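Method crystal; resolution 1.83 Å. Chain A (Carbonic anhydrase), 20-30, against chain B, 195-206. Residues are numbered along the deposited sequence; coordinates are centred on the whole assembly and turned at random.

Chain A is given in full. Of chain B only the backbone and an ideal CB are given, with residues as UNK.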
# COMPACT_ATOMS: atom_id res chain seq x y z
N LYS A 20 -13.07 18.40 28.40
CA LYS A 20 -12.09 18.28 29.48
C LYS A 20 -10.65 18.21 28.96
O LYS A 20 -9.72 18.70 29.61
CB LYS A 20 -12.37 17.04 30.34
CG LYS A 20 -13.69 17.08 31.08
CD LYS A 20 -13.93 18.41 31.76
CE LYS A 20 -13.71 18.33 33.25
NZ LYS A 20 -14.41 19.44 33.95
N VAL A 21 -10.47 17.57 27.80
CA VAL A 21 -9.15 17.47 27.19
C VAL A 21 -8.54 18.85 26.92
O VAL A 21 -7.32 19.03 27.00
CB VAL A 21 -9.21 16.63 25.89
CG1 VAL A 21 -7.86 16.59 25.20
CG2 VAL A 21 -9.67 15.22 26.21
N PHE A 22 -9.39 19.85 26.65
CA PHE A 22 -8.88 21.18 26.39
C PHE A 22 -8.42 21.91 27.66
O PHE A 22 -7.44 22.66 27.65
CB PHE A 22 -9.87 22.00 25.55
CG PHE A 22 -9.88 21.58 24.09
CD1 PHE A 22 -9.02 22.17 23.18
CD2 PHE A 22 -10.74 20.57 23.65
CE1 PHE A 22 -9.01 21.77 21.85
CE2 PHE A 22 -10.74 20.16 22.31
CZ PHE A 22 -9.87 20.76 21.41
N GLU A 23 -9.12 21.65 28.77
CA GLU A 23 -8.72 22.22 30.05
C GLU A 23 -7.40 21.59 30.50
O GLU A 23 -6.51 22.28 30.99
CB GLU A 23 -9.83 22.00 31.09
CG GLU A 23 -11.23 22.34 30.57
CD GLU A 23 -12.35 21.84 31.48
OE1 GLU A 23 -12.14 21.79 32.71
OE2 GLU A 23 -13.44 21.51 30.96
N ASN A 24 -7.25 20.28 30.32
CA ASN A 24 -6.01 19.60 30.68
C ASN A 24 -4.83 20.05 29.80
O ASN A 24 -3.68 20.06 30.25
CB ASN A 24 -6.19 18.09 30.61
CG ASN A 24 -6.94 17.54 31.81
OD1 ASN A 24 -7.08 18.22 32.82
ND2 ASN A 24 -7.42 16.31 31.70
N ASN A 25 -5.13 20.43 28.56
CA ASN A 25 -4.12 21.00 27.66
C ASN A 25 -3.61 22.37 28.13
O ASN A 25 -2.40 22.60 28.14
CB ASN A 25 -4.65 21.11 26.23
CG ASN A 25 -3.76 21.98 25.35
OD1 ASN A 25 -4.15 23.09 24.95
ND2 ASN A 25 -2.55 21.50 25.08
N LYS A 26 -4.52 23.26 28.51
CA LYS A 26 -4.13 24.57 29.04
C LYS A 26 -3.32 24.43 30.34
O LYS A 26 -2.33 25.15 30.54
CB LYS A 26 -5.35 25.45 29.28
CG LYS A 26 -6.08 25.85 28.00
CD LYS A 26 -7.37 26.60 28.30
CE LYS A 26 -8.19 26.80 27.03
NZ LYS A 26 -7.49 27.64 26.02
N SER A 27 -3.75 23.52 31.20
CA SER A 27 -3.05 23.21 32.44
C SER A 27 -1.63 22.73 32.17
O SER A 27 -0.70 23.15 32.84
CB SER A 27 -3.80 22.14 33.23
OG SER A 27 -4.76 22.74 34.08
N TRP A 28 -1.48 21.85 31.18
CA TRP A 28 -0.16 21.34 30.82
C TRP A 28 0.74 22.44 30.25
O TRP A 28 1.91 22.52 30.60
CB TRP A 28 -0.27 20.18 29.83
CG TRP A 28 1.01 19.89 29.09
CD1 TRP A 28 2.04 19.08 29.48
CD2 TRP A 28 1.37 20.40 27.80
NE1 TRP A 28 3.02 19.06 28.52
CE2 TRP A 28 2.64 19.87 27.48
CE3 TRP A 28 0.76 21.27 26.89
CZ2 TRP A 28 3.30 20.18 26.28
CZ3 TRP A 28 1.41 21.57 25.70
CH2 TRP A 28 2.66 21.03 25.41
N ALA A 29 0.18 23.28 29.38
CA ALA A 29 0.91 24.43 28.84
C ALA A 29 1.39 25.40 29.94
O ALA A 29 2.51 25.91 29.88
CB ALA A 29 0.05 25.17 27.83
N THR A 30 0.52 25.65 30.92
CA THR A 30 0.81 26.62 31.97
C THR A 30 1.95 26.15 32.88
O THR A 30 2.87 26.91 33.19
CB THR A 30 -0.43 26.91 32.83
OG1 THR A 30 -1.56 27.15 31.99
CG2 THR A 30 -0.20 28.13 33.70
N UNK B 195 -5.83 20.87 15.97
CA UNK B 195 -4.54 21.31 15.46
C UNK B 195 -3.75 21.84 16.64
O UNK B 195 -4.28 22.64 17.42
CB UNK B 195 -4.69 22.37 14.36
N UNK B 196 -2.51 21.36 16.79
CA UNK B 196 -1.62 21.78 17.86
C UNK B 196 -0.74 22.91 17.37
O UNK B 196 -0.36 22.95 16.19
CB UNK B 196 -0.77 20.61 18.36
N UNK B 197 -0.42 23.83 18.29
CA UNK B 197 0.31 25.04 17.95
C UNK B 197 1.54 25.06 18.85
O UNK B 197 1.43 25.30 20.08
CB UNK B 197 -0.55 26.30 18.12
N UNK B 198 2.71 24.81 18.26
CA UNK B 198 3.96 24.70 19.00
C UNK B 198 4.38 26.04 19.63
O UNK B 198 5.27 26.08 20.48
CB UNK B 198 5.07 24.19 18.07
N UNK B 199 3.76 27.13 19.17
CA UNK B 199 4.11 28.47 19.62
C UNK B 199 3.58 28.80 21.01
O UNK B 199 4.22 29.57 21.74
CB UNK B 199 3.58 29.50 18.62
N UNK B 200 2.41 28.26 21.35
CA UNK B 200 1.78 28.55 22.64
C UNK B 200 1.36 27.28 23.37
O UNK B 200 0.85 27.33 24.49
CB UNK B 200 0.56 29.46 22.44
N UNK B 201 1.55 26.15 22.70
CA UNK B 201 1.27 24.85 23.29
C UNK B 201 -0.20 24.48 23.36
O UNK B 201 -0.56 23.48 23.99
CB UNK B 201 1.86 24.80 24.70
N UNK B 202 -1.04 25.24 22.67
CA UNK B 202 -2.48 25.06 22.81
C UNK B 202 -3.05 24.18 21.72
O UNK B 202 -2.62 24.24 20.56
CB UNK B 202 -3.19 26.42 22.80
N UNK B 203 -4.02 23.35 22.11
CA UNK B 203 -4.76 22.54 21.14
C UNK B 203 -5.93 23.37 20.72
O UNK B 203 -6.55 24.04 21.55
CB UNK B 203 -5.20 21.19 21.71
N UNK B 204 -6.25 23.32 19.43
CA UNK B 204 -7.41 24.06 18.94
C UNK B 204 -8.34 23.07 18.28
O UNK B 204 -7.90 22.16 17.59
CB UNK B 204 -7.01 25.17 17.97
N UNK B 205 -9.64 23.24 18.52
CA UNK B 205 -10.64 22.40 17.90
C UNK B 205 -11.10 23.07 16.59
O UNK B 205 -11.50 24.22 16.59
CB UNK B 205 -11.82 22.16 18.85
N UNK B 206 -11.03 22.34 15.49
CA UNK B 206 -11.50 22.85 14.20
C UNK B 206 -12.99 22.69 14.10
O UNK B 206 -13.61 23.13 13.11
CB UNK B 206 -10.81 22.13 13.04

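Chain B forms a hairpin whose second strand runs nearly antiparallel to helix 20-30 of chain A, at 156°, with the axes 7.9 Å apart at their closest.

Position 195 has nothing of the helix within reach; its extended backbone (-139/129) suits a beta-branched residue, though many would serve. It is Val B195, paired through its backbone with position 204. At 196 the CA-to-CB bond points sideways, and the indole of Trp A28 lies several ångströms off, so a large side chain is needed to meet it, and an aromatic or long apolar one suits the indole. Phe B196 does so: its ring edge brings CE1 to 4.1 Å from Trp A28 CZ3.

Around 198 to 201 the chain turns. At 197 a short side chain with an acceptor could take the backbone N of position 199, and Asn B197 OD1 accepts that hydrogen bond from Arg B199 N (3.2 Å). Position 198 points away and 199 is out of reach, so chain A sets no requirement and many side chains would do; they are Phe B198 and Arg B199. At 200 CB points sideways with no partner on the helix, so a polar turn residue fits. Asp B200 OD1 accepts a hydrogen bond from the N of position 202 at 3.2 Å.

Position 201 is the most restrictive. Its phi of 77° favours glycine, and an ideal CB would lie 3.4 Å from Trp A28 CZ3, a tight approach, and 3.6 Å from Ala A29 CB. Gly B201 answers both limits, and its O accepts a hydrogen bond from Asn A25 ND2 at 3.0 Å.

At 202 CB points sideways, near Asn A25 and the long side chain of Lys A26. An acidic, polar or aliphatic side chain could be argued for. It is Leu B202, whose methyl CD2 lies 3.3 Å from Lys A26 NZ, a close contact but no hydrogen bond.

Position 203 points toward the helix. Its backbone N donates to Asn A25 OD1 (2.9 Å), so that one amide grips 201 and 203 through backbone atoms. The CB lies close to Phe A22 and Asn A25, with Val A21 within reach of a longer side chain, which invites leucine, isoleucine or methionine. Leu B203 places CB 3.7 Å from Phe A22 CE1 and CD1 4.4 Å from Val A21 CG1.

Position 204 points away, so many residues would serve, polar ones readily; it is Lys B204. At 205 CB turns toward the helix again, near the Phe A22 ring tip, where small or medium residues fit. Asp B205 sets CB 3.5 Å from Phe A22 CZ. Position 206 is out of reach, open to many side chains, and is Leu B206.

Chain B (195-206) VFNFRDGLLKDL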
# COMPACT_ATOMS: atom_id res chain seq x y z
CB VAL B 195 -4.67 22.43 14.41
CG1 VAL B 195 -3.29 22.82 13.90
CG2 VAL B 195 -5.51 21.98 13.25
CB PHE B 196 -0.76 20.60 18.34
CG PHE B 196 0.23 20.96 19.39
CD1 PHE B 196 -0.18 21.24 20.69
CD2 PHE B 196 1.59 21.00 19.09
CE1 PHE B 196 0.75 21.57 21.67
CE2 PHE B 196 2.53 21.33 20.07
CZ PHE B 196 2.10 21.62 21.36
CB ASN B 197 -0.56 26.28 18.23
CG ASN B 197 0.03 27.56 17.67
OD1 ASN B 197 1.19 27.60 17.24
ND2 ASN B 197 -0.76 28.62 17.67
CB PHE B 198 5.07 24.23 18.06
CG PHE B 198 5.39 25.23 16.98
CD1 PHE B 198 4.73 25.19 15.76
CD2 PHE B 198 6.34 26.22 17.19
CE1 PHE B 198 5.01 26.12 14.77
CE2 PHE B 198 6.63 27.16 16.20
CZ PHE B 198 5.96 27.10 14.99
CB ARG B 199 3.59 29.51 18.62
CG ARG B 199 4.56 29.78 17.48
CD ARG B 199 3.85 29.87 16.14
NE ARG B 199 4.65 30.62 15.17
CZ ARG B 199 4.52 30.51 13.85
NH1 ARG B 199 5.29 31.24 13.05
NH2 ARG B 199 3.63 29.68 13.33
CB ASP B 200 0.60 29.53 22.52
CG ASP B 200 -0.38 29.15 21.41
OD1 ASP B 200 -0.48 27.94 21.05
OD2 ASP B 200 -1.08 30.07 20.91
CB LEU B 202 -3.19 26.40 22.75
CG LEU B 202 -3.43 27.12 24.07
CD1 LEU B 202 -2.38 28.19 24.29
CD2 LEU B 202 -4.81 27.73 24.07
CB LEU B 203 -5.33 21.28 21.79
CG LEU B 203 -4.77 19.89 21.62
CD1 LEU B 203 -5.81 18.89 22.10
CD2 LEU B 203 -4.36 19.61 20.18
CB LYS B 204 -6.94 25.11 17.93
CG LYS B 204 -8.05 25.79 17.13
CD LYS B 204 -7.44 26.84 16.18
CE LYS B 204 -8.19 26.95 14.86
NZ LYS B 204 -9.67 27.20 15.00
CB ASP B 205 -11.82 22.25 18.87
CG ASP B 205 -12.83 21.21 18.41
OD1 ASP B 205 -12.67 20.66 17.30
OD2 ASP B 205 -13.81 20.95 19.16
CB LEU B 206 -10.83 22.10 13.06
CG LEU B 206 -9.33 22.33 13.07
CD1 LEU B 206 -8.71 21.58 11.90
CD2 LEU B 206 -9.00 23.81 13.03
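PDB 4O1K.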